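Local atomic coordinates of DNA alpha-glucosyltransferase (PDB entry 1Y6F), a protein that belongs to the GT-B class of glycosyltransferases, built from two domains that each carry a parallel beta sheet. Residues T189-V194 with E376-Y381. Numbering follows the deposited sequence.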
ATOM      1  N   THR C 189      12.995   2.792 -14.119  1.00 57.75           N
ATOM      2  CA  THR C 189      13.783   1.653 -13.645  1.00 53.89           C
ATOM      3  C   THR C 189      13.343   0.262 -14.130  1.00 55.06           C
ATOM      4  O   THR C 189      14.181  -0.625 -14.292  1.00 56.40           O
ATOM      5  CB  THR C 189      13.831   1.644 -12.092  1.00 53.60           C
ATOM      6  OG1 THR C 189      14.528   2.808 -11.630  1.00 69.50           O
ATOM      7  CG2 THR C 189      14.541   0.403 -11.571  1.00 50.83           C
ATOM      8  N   TYR C 190      12.048   0.058 -14.371  1.00 52.42           N
ATOM      9  CA  TYR C 190      11.584  -1.259 -14.798  1.00 50.02           C
ATOM     10  C   TYR C 190      10.837  -1.351 -16.131  1.00 50.87           C
ATOM     11  O   TYR C 190      10.743  -2.425 -16.725  1.00 52.59           O
ATOM     12  CB  TYR C 190      10.708  -1.881 -13.714  1.00 46.51           C
ATOM     13  CG  TYR C 190      11.362  -2.003 -12.362  1.00 56.39           C
ATOM     14  CD1 TYR C 190      11.359  -0.931 -11.466  1.00 55.24           C
ATOM     15  CD2 TYR C 190      11.944  -3.207 -11.952  1.00 48.15           C
ATOM     16  CE1 TYR C 190      11.912  -1.058 -10.193  1.00 51.62           C
ATOM     17  CE2 TYR C 190      12.501  -3.341 -10.677  1.00 45.99           C
ATOM     18  CZ  TYR C 190      12.477  -2.263  -9.804  1.00 42.22           C
ATOM     19  OH  TYR C 190      13.000  -2.392  -8.538  1.00 59.39           O
ATOM     20  N   TRP C 191      10.297  -0.236 -16.591  1.00 47.65           N
ATOM     21  CA  TRP C 191       9.561  -0.203 -17.849  1.00 50.40           C
ATOM     22  C   TRP C 191      10.318  -0.967 -18.937  1.00 54.03           C
ATOM     23  O   TRP C 191      11.546  -0.872 -19.042  1.00 58.81           O
ATOM     24  CB  TRP C 191       9.367   1.254 -18.265  1.00 51.36           C
ATOM     25  CG  TRP C 191       8.289   1.488 -19.265  1.00 49.20           C
ATOM     26  CD1 TRP C 191       8.396   1.415 -20.622  1.00 43.76           C
ATOM     27  CD2 TRP C 191       6.947   1.883 -18.986  1.00 46.71           C
ATOM     28  NE1 TRP C 191       7.201   1.747 -21.210  1.00 46.30           N
ATOM     29  CE2 TRP C 191       6.291   2.039 -20.228  1.00 50.47           C
ATOM     30  CE3 TRP C 191       6.229   2.124 -17.804  1.00 46.48           C
ATOM     31  CZ2 TRP C 191       4.948   2.427 -20.327  1.00 51.35           C
ATOM     32  CZ3 TRP C 191       4.888   2.512 -17.899  1.00 47.34           C
ATOM     33  CH2 TRP C 191       4.264   2.659 -19.155  1.00 54.89           C
ATOM     34  N   LYS C 192       9.585  -1.731 -19.740  1.00 50.28           N
ATOM     35  CA  LYS C 192      10.188  -2.510 -20.819  1.00 48.47           C
ATOM     36  C   LYS C 192       9.547  -2.185 -22.172  1.00 52.66           C
ATOM     37  O   LYS C 192       8.455  -1.611 -22.230  1.00 41.87           O
ATOM     38  CB  LYS C 192      10.018  -3.999 -20.545  1.00 43.69           C
ATOM     39  CG  LYS C 192      10.630  -4.478 -19.260  1.00 37.18           C
ATOM     40  CD  LYS C 192      12.134  -4.425 -19.332  1.00 40.72           C
ATOM     41  CE  LYS C 192      12.750  -5.200 -18.171  1.00 44.35           C
ATOM     42  NZ  LYS C 192      12.362  -4.615 -16.854  1.00 52.71           N
ATOM     43  N   ASP C 193      10.227  -2.548 -23.261  1.00 57.76           N
ATOM     44  CA  ASP C 193       9.674  -2.303 -24.589  1.00 59.75           C
ATOM     45  C   ASP C 193       8.537  -3.293 -24.751  1.00 47.96           C
ATOM     46  O   ASP C 193       8.587  -4.383 -24.202  1.00 60.29           O
ATOM     47  CB  ASP C 193      10.722  -2.529 -25.681  1.00 68.15           C
ATOM     48  CG  ASP C 193      10.244  -2.055 -27.048  1.00 75.01           C
ATOM     49  OD1 ASP C 193       9.357  -2.709 -27.639  1.00 68.84           O
ATOM     50  OD2 ASP C 193      10.749  -1.016 -27.524  1.00 77.59           O
ATOM     51  N   VAL C 194       7.513  -2.923 -25.503  1.00 50.40           N
ATOM     52  CA  VAL C 194       6.362  -3.797 -25.677  1.00 47.21           C
ATOM     53  C   VAL C 194       6.676  -5.198 -26.176  1.00 55.09           C
ATOM     54  O   VAL C 194       5.838  -6.093 -26.069  1.00 62.23           O
ATOM     55  CB  VAL C 194       5.352  -3.180 -26.628  1.00 43.61           C
ATOM     56  CG1 VAL C 194       3.984  -3.795 -26.380  1.00 43.34           C
ATOM     57  CG2 VAL C 194       5.330  -1.673 -26.439  1.00 48.89           C
ATOM     58  N   GLU C 376      -2.124   2.314 -24.357  1.00 57.54           N
ATOM     59  CA  GLU C 376      -2.892   2.311 -23.123  1.00 56.07           C
ATOM     60  C   GLU C 376      -2.017   2.390 -21.875  1.00 55.28           C
ATOM     61  O   GLU C 376      -2.446   2.918 -20.847  1.00 52.85           O
ATOM     62  CB  GLU C 376      -3.774   1.066 -23.085  1.00 57.75           C
ATOM     63  CG  GLU C 376      -4.785   1.020 -24.217  1.00 68.10           C
ATOM     64  CD  GLU C 376      -5.921   2.022 -24.039  1.00 78.31           C
ATOM     65  OE1 GLU C 376      -6.848   1.738 -23.244  1.00 79.76           O
ATOM     66  OE2 GLU C 376      -5.884   3.094 -24.686  1.00 74.01           O
ATOM     67  N   ARG C 377      -0.793   1.873 -21.957  1.00 55.57           N
ATOM     68  CA  ARG C 377       0.119   1.924 -20.820  1.00 50.95           C
ATOM     69  C   ARG C 377       0.362   3.375 -20.488  1.00 53.61           C
ATOM     70  O   ARG C 377       0.118   3.830 -19.370  1.00 61.54           O
ATOM     71  CB  ARG C 377       1.471   1.303 -21.156  1.00 45.48           C
ATOM     72  CG  ARG C 377       1.453  -0.163 -21.382  1.00 45.47           C
ATOM     73  CD  ARG C 377       2.844  -0.723 -21.204  1.00 47.42           C
ATOM     74  NE  ARG C 377       3.789  -0.322 -22.239  1.00 51.41           N
ATOM     75  CZ  ARG C 377       5.058  -0.723 -22.261  1.00 54.56           C
ATOM     76  NH1 ARG C 377       5.507  -1.522 -21.302  1.00 57.87           N
ATOM     77  NH2 ARG C 377       5.874  -0.347 -23.240  1.00 38.10           N
ATOM     78  N   GLU C 378       0.858   4.090 -21.490  1.00 52.45           N
ATOM     79  CA  GLU C 378       1.181   5.498 -21.371  1.00 51.22           C
ATOM     80  C   GLU C 378       0.055   6.289 -20.714  1.00 52.98           C
ATOM     81  O   GLU C 378       0.287   7.060 -19.791  1.00 55.65           O
ATOM     82  CB  GLU C 378       1.496   6.051 -22.757  1.00 55.77           C
ATOM     83  CG  GLU C 378       2.695   5.392 -23.419  1.00 48.86           C
ATOM     84  CD  GLU C 378       3.991   5.689 -22.693  1.00 55.92           C
ATOM     85  OE1 GLU C 378       5.056   5.247 -23.171  1.00 54.10           O
ATOM     86  OE2 GLU C 378       3.947   6.369 -21.642  1.00 70.04           O
ATOM     87  N   LYS C 379      -1.167   6.093 -21.189  1.00 44.23           N
ATOM     88  CA  LYS C 379      -2.304   6.797 -20.624  1.00 54.99           C
ATOM     89  C   LYS C 379      -2.528   6.422 -19.162  1.00 52.78           C
ATOM     90  O   LYS C 379      -2.904   7.264 -18.349  1.00 59.61           O
ATOM     91  CB  LYS C 379      -3.562   6.507 -21.452  1.00 54.66           C
ATOM     92  CG  LYS C 379      -3.531   7.147 -22.839  1.00 59.36           C
ATOM     93  CD  LYS C 379      -4.463   6.445 -23.813  1.00 54.06           C
ATOM     94  CE  LYS C 379      -5.885   6.416 -23.303  1.00 43.71           C
ATOM     95  NZ  LYS C 379      -6.737   5.568 -24.187  1.00 54.46           N
ATOM     96  N   ALA C 380      -2.296   5.160 -18.828  1.00 47.38           N
ATOM     97  CA  ALA C 380      -2.482   4.704 -17.456  1.00 50.46           C
ATOM     98  C   ALA C 380      -1.382   5.277 -16.571  1.00 46.95           C
ATOM     99  O   ALA C 380      -1.619   5.674 -15.433  1.00 40.11           O
ATOM    100  CB  ALA C 380      -2.453   3.179 -17.405  1.00 48.40           C
ATOM    101  N   TYR C 381      -0.173   5.315 -17.110  1.00 45.44           N
ATOM    102  CA  TYR C 381       0.963   5.832 -16.377  1.00 47.02           C
ATOM    103  C   TYR C 381       0.835   7.310 -16.074  1.00 51.29           C
ATOM    104  O   TYR C 381       1.058   7.739 -14.945  1.00 49.26           O
ATOM    105  CB  TYR C 381       2.243   5.603 -17.165  1.00 44.23           C
ATOM    106  CG  TYR C 381       3.420   6.297 -16.556  1.00 40.75           C
ATOM    107  CD1 TYR C 381       3.717   7.619 -16.875  1.00 42.56           C
ATOM    108  CD2 TYR C 381       4.210   5.652 -15.617  1.00 46.68           C
ATOM    109  CE1 TYR C 381       4.775   8.278 -16.267  1.00 42.50           C
ATOM    110  CE2 TYR C 381       5.260   6.294 -15.004  1.00 39.16           C
ATOM    111  CZ  TYR C 381       5.540   7.604 -15.328  1.00 40.08           C
ATOM    112  OH  TYR C 381       6.586   8.239 -14.703  1.00 48.49           O
TER
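Trp191 holds CG anti to its own backbone nitrogen (chi1 -161°), which swings the indole toward helix 370-388, while Arg377 bends at chi3 and carries its guanidinium along the indole to the loop beyond. Arg377 NH1 lies 3.6 Å above the plane of the Trp191 ring, toward its rim, while Arg377 CB and NE run past Trp191 CH2 and CZ2 at 3.7 and 3.5 Å respectively. The two planes are 34° apart, so the groups overlap at a tilt. Trp191 NE1 and Arg377 NH2, 3.2 Å apart, are both donors and form no bond. The guanidinium is instead anchored end-on: Arg377 NH2 and Arg377 NH1 donate to Lys192 O at 3.0 and 3.1 Å, with the oxygen close to the guanidinium plane. Arg377 NH1 is also hydrogen-bonded to Gly319 O, and Arg377 NH2 forms a salt bridge with Asp374 OD2, which should fix the group's rotation. Farther along the indole, Trp191 CZ3 meets Tyr381 CD2 at 3.9 Å, the ring planes steeply inclined at 84°. Arg187, in cation-pi contact with both aromatic residues, also pairs with Glu378. An arginine thus braces the loop leaving helix 183-190 against helix 370-388, the last but one of the chain, beside the second parallel sheet of the GT-B fold, whose strand 321-325 packs Ile321 on Arg377.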